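Local structure of precorrin-3 methylase (Rhodobacter capsulatus, 3NUT) at residues S8-R20 and A75-P89. The protein probably transfers a methyl group from S-adenosyl-L-methionine to a precorrin intermediate on the pathway to adenosylcobalamin (vitamin B12). Numbering follows the deposited sequence.
Sequences SGWVTVAGLGPGR and AAEGRRVVVVSSGDP. With SAH (S-adenosyl-L-homocysteine), chain E.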
loop_
_atom_site.group_PDB
_atom_site.type_symbol
_atom_site.label_atom_id
_atom_site.label_comp_id
_atom_site.label_asym_id
_atom_site.label_seq_id
_atom_site.Cartn_x
_atom_site.Cartn_y
_atom_site.Cartn_z
ATOM N N SER A 8 15.397 0.104 -29.822
ATOM C CA SER A 8 14.353 0.894 -29.114
ATOM C C SER A 8 14.165 0.435 -27.646
ATOM O O SER A 8 13.618 -0.652 -27.389
ATOM C CB SER A 8 13.030 0.866 -29.884
ATOM O OG SER A 8 12.242 1.986 -29.484
ATOM N N GLY A 9 14.642 1.265 -26.707
ATOM C CA GLY A 9 14.710 0.896 -25.296
ATOM C C GLY A 9 13.612 1.421 -24.392
ATOM O O GLY A 9 12.643 2.029 -24.841
ATOM N N TRP A 10 13.759 1.176 -23.095
ATOM C CA TRP A 10 12.832 1.727 -22.141
ATOM C C TRP A 10 13.410 1.840 -20.741
ATOM O O TRP A 10 14.530 1.446 -20.491
ATOM C CB TRP A 10 11.557 0.900 -22.116
ATOM C CG TRP A 10 11.701 -0.607 -22.186
ATOM C CD1 TRP A 10 11.348 -1.409 -23.233
ATOM C CD2 TRP A 10 12.155 -1.487 -21.147
ATOM N NE1 TRP A 10 11.560 -2.729 -22.921
ATOM C CE2 TRP A 10 12.040 -2.813 -21.642
ATOM C CE3 TRP A 10 12.637 -1.289 -19.846
ATOM C CZ2 TRP A 10 12.411 -3.952 -20.882
ATOM C CZ3 TRP A 10 13.013 -2.412 -19.089
ATOM C CH2 TRP A 10 12.908 -3.733 -19.621
ATOM N N VAL A 11 12.625 2.378 -19.821
ATOM C CA VAL A 11 13.050 2.481 -18.435
ATOM C C VAL A 11 11.891 1.902 -17.645
ATOM O O VAL A 11 10.754 2.363 -17.754
ATOM C CB VAL A 11 13.291 3.966 -17.998
ATOM C CG1 VAL A 11 13.584 4.079 -16.523
ATOM C CG2 VAL A 11 14.406 4.631 -18.818
ATOM N N THR A 12 12.174 0.896 -16.844
ATOM C CA THR A 12 11.169 0.372 -15.965
ATOM C C THR A 12 11.628 0.706 -14.556
ATOM O O THR A 12 12.793 0.512 -14.203
ATOM C CB THR A 12 11.040 -1.167 -16.146
ATOM O OG1 THR A 12 10.441 -1.452 -17.416
ATOM C CG2 THR A 12 10.165 -1.786 -15.022
ATOM N N VAL A 13 10.734 1.217 -13.734
ATOM C CA VAL A 13 11.048 1.351 -12.329
ATOM C C VAL A 13 10.300 0.217 -11.641
ATOM O O VAL A 13 9.095 0.134 -11.764
ATOM C CB VAL A 13 10.644 2.728 -11.787
ATOM C CG1 VAL A 13 11.135 2.889 -10.340
ATOM C CG2 VAL A 13 11.257 3.788 -12.646
ATOM N N ALA A 14 11.022 -0.662 -10.954
ATOM C CA ALA A 14 10.462 -1.900 -10.443
ATOM C C ALA A 14 10.626 -2.075 -8.935
ATOM O O ALA A 14 11.754 -1.993 -8.419
ATOM C CB ALA A 14 11.127 -3.080 -11.166
ATOM N N GLY A 15 9.528 -2.379 -8.233
ATOM C CA GLY A 15 9.601 -2.648 -6.804
ATOM C C GLY A 15 9.979 -4.083 -6.433
ATOM O O GLY A 15 9.418 -5.044 -6.941
ATOM N N LEU A 16 10.941 -4.231 -5.542
ATOM C CA LEU A 16 11.410 -5.552 -5.161
ATOM C C LEU A 16 10.741 -6.099 -3.915
ATOM O O LEU A 16 11.159 -7.172 -3.423
ATOM C CB LEU A 16 12.938 -5.518 -4.932
ATOM C CG LEU A 16 13.827 -5.160 -6.127
ATOM C CD1 LEU A 16 15.278 -5.205 -5.750
ATOM C CD2 LEU A 16 13.638 -6.138 -7.291
ATOM N N GLY A 17 9.724 -5.412 -3.385
ATOM C CA GLY A 17 9.138 -5.810 -2.087
ATOM C C GLY A 17 10.055 -5.573 -0.871
ATOM O O GLY A 17 11.146 -4.996 -0.993
ATOM N N PRO A 18 9.613 -6.015 0.325
ATOM C CA PRO A 18 10.357 -5.660 1.522
ATOM C C PRO A 18 11.562 -6.536 1.831
ATOM O O PRO A 18 12.222 -6.313 2.839
ATOM C CB PRO A 18 9.300 -5.739 2.631
ATOM C CG PRO A 18 8.312 -6.747 2.121
ATOM C CD PRO A 18 8.396 -6.789 0.632
ATOM N N GLY A 19 11.866 -7.516 0.988
ATOM C CA GLY A 19 13.061 -8.331 1.219
ATOM C C GLY A 19 12.931 -9.757 0.753
ATOM O O GLY A 19 13.740 -10.210 -0.071
ATOM N N ARG A 20 11.949 -10.495 1.287
ATOM C CA ARG A 20 11.828 -11.902 0.894
ATOM C C ARG A 20 11.600 -12.029 -0.621
ATOM O O ARG A 20 10.803 -11.299 -1.215
ATOM C CB ARG A 20 10.749 -12.647 1.697
ATOM C CG ARG A 20 11.284 -13.992 2.288
ATOM C CD ARG A 20 10.220 -14.909 2.881
ATOM N NE ARG A 20 9.462 -14.233 3.919
ATOM C CZ ARG A 20 8.219 -13.779 3.792
ATOM N NH1 ARG A 20 7.543 -13.911 2.645
ATOM N NH2 ARG A 20 7.657 -13.175 4.825
ATOM N N ALA A 75 18.200 4.515 -22.274
ATOM C CA ALA A 75 17.024 4.042 -22.970
ATOM C C ALA A 75 17.007 4.613 -24.380
ATOM O O ALA A 75 16.495 3.984 -25.296
ATOM C CB ALA A 75 15.761 4.406 -22.213
ATOM N N ALA A 76 17.608 5.786 -24.552
ATOM C CA ALA A 76 17.688 6.428 -25.859
ATOM C C ALA A 76 18.740 5.771 -26.737
ATOM O O ALA A 76 18.674 5.882 -27.959
ATOM C CB ALA A 76 17.958 7.917 -25.723
ATOM N N GLU A 77 19.706 5.082 -26.137
ATOM C CA GLU A 77 20.626 4.296 -26.938
ATOM C C GLU A 77 20.033 2.947 -27.273
ATOM O O GLU A 77 20.742 2.094 -27.818
ATOM C CB GLU A 77 21.926 4.031 -26.190
ATOM C CG GLU A 77 22.663 5.230 -25.735
ATOM C CD GLU A 77 23.784 4.855 -24.785
ATOM O OE1 GLU A 77 23.946 3.645 -24.483
ATOM O OE2 GLU A 77 24.495 5.782 -24.336
ATOM N N GLY A 78 18.776 2.724 -26.899
ATOM C CA GLY A 78 18.135 1.439 -27.118
ATOM C C GLY A 78 18.224 0.424 -25.970
ATOM O O GLY A 78 17.713 -0.677 -26.082
ATOM N N ARG A 79 18.829 0.815 -24.849
ATOM C CA ARG A 79 18.949 -0.065 -23.670
ATOM C C ARG A 79 17.614 -0.285 -22.925
ATOM O O ARG A 79 16.734 0.570 -22.920
ATOM C CB ARG A 79 20.075 0.427 -22.731
ATOM C CG ARG A 79 21.490 0.214 -23.312
ATOM C CD ARG A 79 22.565 1.135 -22.685
ATOM N NE ARG A 79 23.581 0.399 -21.917
ATOM C CZ ARG A 79 24.687 0.933 -21.363
ATOM N NH1 ARG A 79 24.963 2.242 -21.470
ATOM N NH2 ARG A 79 25.521 0.151 -20.681
ATOM N N ARG A 80 17.463 -1.460 -22.336
ATOM C CA ARG A 80 16.278 -1.792 -21.585
ATOM C C ARG A 80 16.676 -1.705 -20.104
ATOM O O ARG A 80 17.265 -2.642 -19.555
ATOM C CB ARG A 80 15.760 -3.204 -21.966
ATOM C CG ARG A 80 15.023 -3.273 -23.287
ATOM C CD ARG A 80 14.761 -4.702 -23.751
ATOM N NE ARG A 80 15.800 -5.037 -24.717
ATOM C CZ ARG A 80 16.444 -6.196 -24.792
ATOM N NH1 ARG A 80 16.175 -7.196 -23.949
ATOM N NH2 ARG A 80 17.388 -6.331 -25.709
ATOM N N VAL A 81 16.309 -0.592 -19.476
ATOM C CA VAL A 81 16.827 -0.192 -18.180
ATOM C C VAL A 81 15.775 -0.448 -17.118
ATOM O O VAL A 81 14.670 0.082 -17.202
ATOM C CB VAL A 81 17.218 1.310 -18.166
ATOM C CG1 VAL A 81 17.989 1.667 -16.925
ATOM C CG2 VAL A 81 18.064 1.677 -19.432
ATOM N N VAL A 82 16.115 -1.281 -16.128
ATOM C CA VAL A 82 15.269 -1.456 -14.961
ATOM C C VAL A 82 15.904 -0.696 -13.811
ATOM O O VAL A 82 17.042 -0.956 -13.437
ATOM C CB VAL A 82 15.121 -2.952 -14.536
ATOM C CG1 VAL A 82 14.288 -3.067 -13.236
ATOM C CG2 VAL A 82 14.482 -3.800 -15.677
ATOM N N VAL A 83 15.164 0.243 -13.242
ATOM C CA VAL A 83 15.656 0.965 -12.082
ATOM C C VAL A 83 14.939 0.307 -10.910
ATOM O O VAL A 83 13.705 0.171 -10.911
ATOM C CB VAL A 83 15.315 2.478 -12.154
ATOM C CG1 VAL A 83 15.672 3.175 -10.840
ATOM C CG2 VAL A 83 15.992 3.144 -13.363
ATOM N N VAL A 84 15.689 -0.124 -9.908
ATOM C CA VAL A 84 15.056 -0.882 -8.831
ATOM C C VAL A 84 14.864 -0.081 -7.525
ATOM O O VAL A 84 15.722 0.712 -7.142
ATOM C CB VAL A 84 15.773 -2.237 -8.593
ATOM C CG1 VAL A 84 15.474 -3.198 -9.759
ATOM C CG2 VAL A 84 17.315 -2.049 -8.439
ATOM N N SER A 85 13.727 -0.310 -6.861
ATOM C CA SER A 85 13.469 0.188 -5.514
ATOM C C SER A 85 12.994 -0.923 -4.625
ATOM O O SER A 85 12.273 -1.813 -5.066
ATOM C CB SER A 85 12.353 1.219 -5.543
ATOM O OG SER A 85 12.889 2.465 -5.933
ATOM N N SER A 86 13.307 -0.840 -3.347
ATOM C CA SER A 86 12.696 -1.773 -2.401
ATOM C C SER A 86 11.205 -1.432 -2.336
ATOM O O SER A 86 10.805 -0.325 -2.727
ATOM C CB SER A 86 13.369 -1.697 -1.015
ATOM O OG SER A 86 13.100 -0.440 -0.434
ATOM N N GLY A 87 10.396 -2.375 -1.865
ATOM C CA GLY A 87 8.978 -2.127 -1.658
ATOM C C GLY A 87 8.269 -1.844 -2.968
ATOM O O GLY A 87 8.471 -2.562 -3.966
ATOM N N ASP A 88 7.437 -0.808 -2.961
ATOM C CA ASP A 88 6.758 -0.337 -4.163
ATOM C C ASP A 88 7.517 0.899 -4.638
ATOM O O ASP A 88 7.962 1.665 -3.819
ATOM C CB ASP A 88 5.301 -0.003 -3.844
ATOM C CG ASP A 88 4.511 0.423 -5.063
ATOM O OD1 ASP A 88 3.761 -0.420 -5.621
ATOM O OD2 ASP A 88 4.653 1.603 -5.478
ATOM N N PRO A 89 7.678 1.081 -5.970
ATOM C CA PRO A 89 8.496 2.230 -6.447
ATOM C C PRO A 89 7.801 3.596 -6.416
ATOM O O PRO A 89 8.451 4.641 -6.628
ATOM C CB PRO A 89 8.856 1.838 -7.892
ATOM C CG PRO A 89 7.775 0.932 -8.326
ATOM C CD PRO A 89 7.217 0.229 -7.081
HETATM N N SAH E . 9.585 2.113 -1.597
HETATM C CA SAH E . 9.745 1.626 -0.193
HETATM C CB SAH E . 9.927 2.803 0.778
HETATM C CG SAH E . 11.327 3.408 0.666
HETATM S SD SAH E . 11.806 4.347 2.098
HETATM C C SAH E . 8.492 0.891 0.111
HETATM O O SAH E . 7.601 1.047 -0.714
HETATM O OXT SAH E . 8.306 0.164 1.107
HETATM C "C5'" SAH E . 12.678 3.136 3.065
HETATM C "C4'" SAH E . 12.005 2.924 4.436
HETATM O "O4'" SAH E . 10.942 1.973 4.297
HETATM C "C3'" SAH E . 12.889 2.370 5.562
HETATM O "O3'" SAH E . 13.525 3.375 6.364
HETATM C "C2'" SAH E . 11.908 1.612 6.430
HETATM O "O2'" SAH E . 11.163 2.495 7.296
HETATM C "C1'" SAH E . 10.925 1.068 5.411
HETATM N N9 SAH E . 11.269 -0.314 5.000
HETATM C C8 SAH E . 11.698 -0.721 3.788
HETATM N N7 SAH E . 11.892 -2.075 3.788
HETATM C C5 SAH E . 11.583 -2.556 5.018
HETATM C C6 SAH E . 11.551 -3.881 5.711
HETATM N N6 SAH E . 11.907 -5.032 5.085
HETATM N N1 SAH E . 11.164 -3.924 7.011
HETATM C C2 SAH E . 10.807 -2.801 7.670
HETATM N N3 SAH E . 10.814 -1.573 7.100
HETATM C C4 SAH E . 11.185 -1.385 5.807
#
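Strands W10-G15 and R80-S85 pair in parallel in the five-stranded sheet of this tetrapyrrole methylase domain; R80-S85 is its central strand, and W10-G15 lies between it and strand 113-116. Seven backbone bonds zip them together from W10 N to L16 N; V83 N to T12 O, at 2.6 Å, is nearly straight. On one face V11, V13, V81 and V83 pack under helices 65-76 and 94-104, and V13 CG1 meets P89 CB at 3.5 Å. On the other, R80 lays its aliphatic stem over the W10 indole: CB sits 3.6 Å from the centroid of the W10 six-membered ring, a CH-pi contact, while V82 CG2 touches the ring edge. W10 reaches this place with CG between its own N and carbonyl carbon (chi1 41°). With an alanine in place of W10, the R80 stem would probably lose its aromatic platform and a gap open beside V82. Beyond the strands, L16 and G17 both face G87 in a classic beta bulge, and the loops that follow, at P18 and S86-D88, line the S-adenosyl-L-homocysteine site. G87 has no room for a side chain against the ligand's carboxylate. P18 O accepts a hydrogen bond from the adenine N6, while the ligand's amino N is gripped by S86 O at 3.0 Å and D88 O at 2.8 Å.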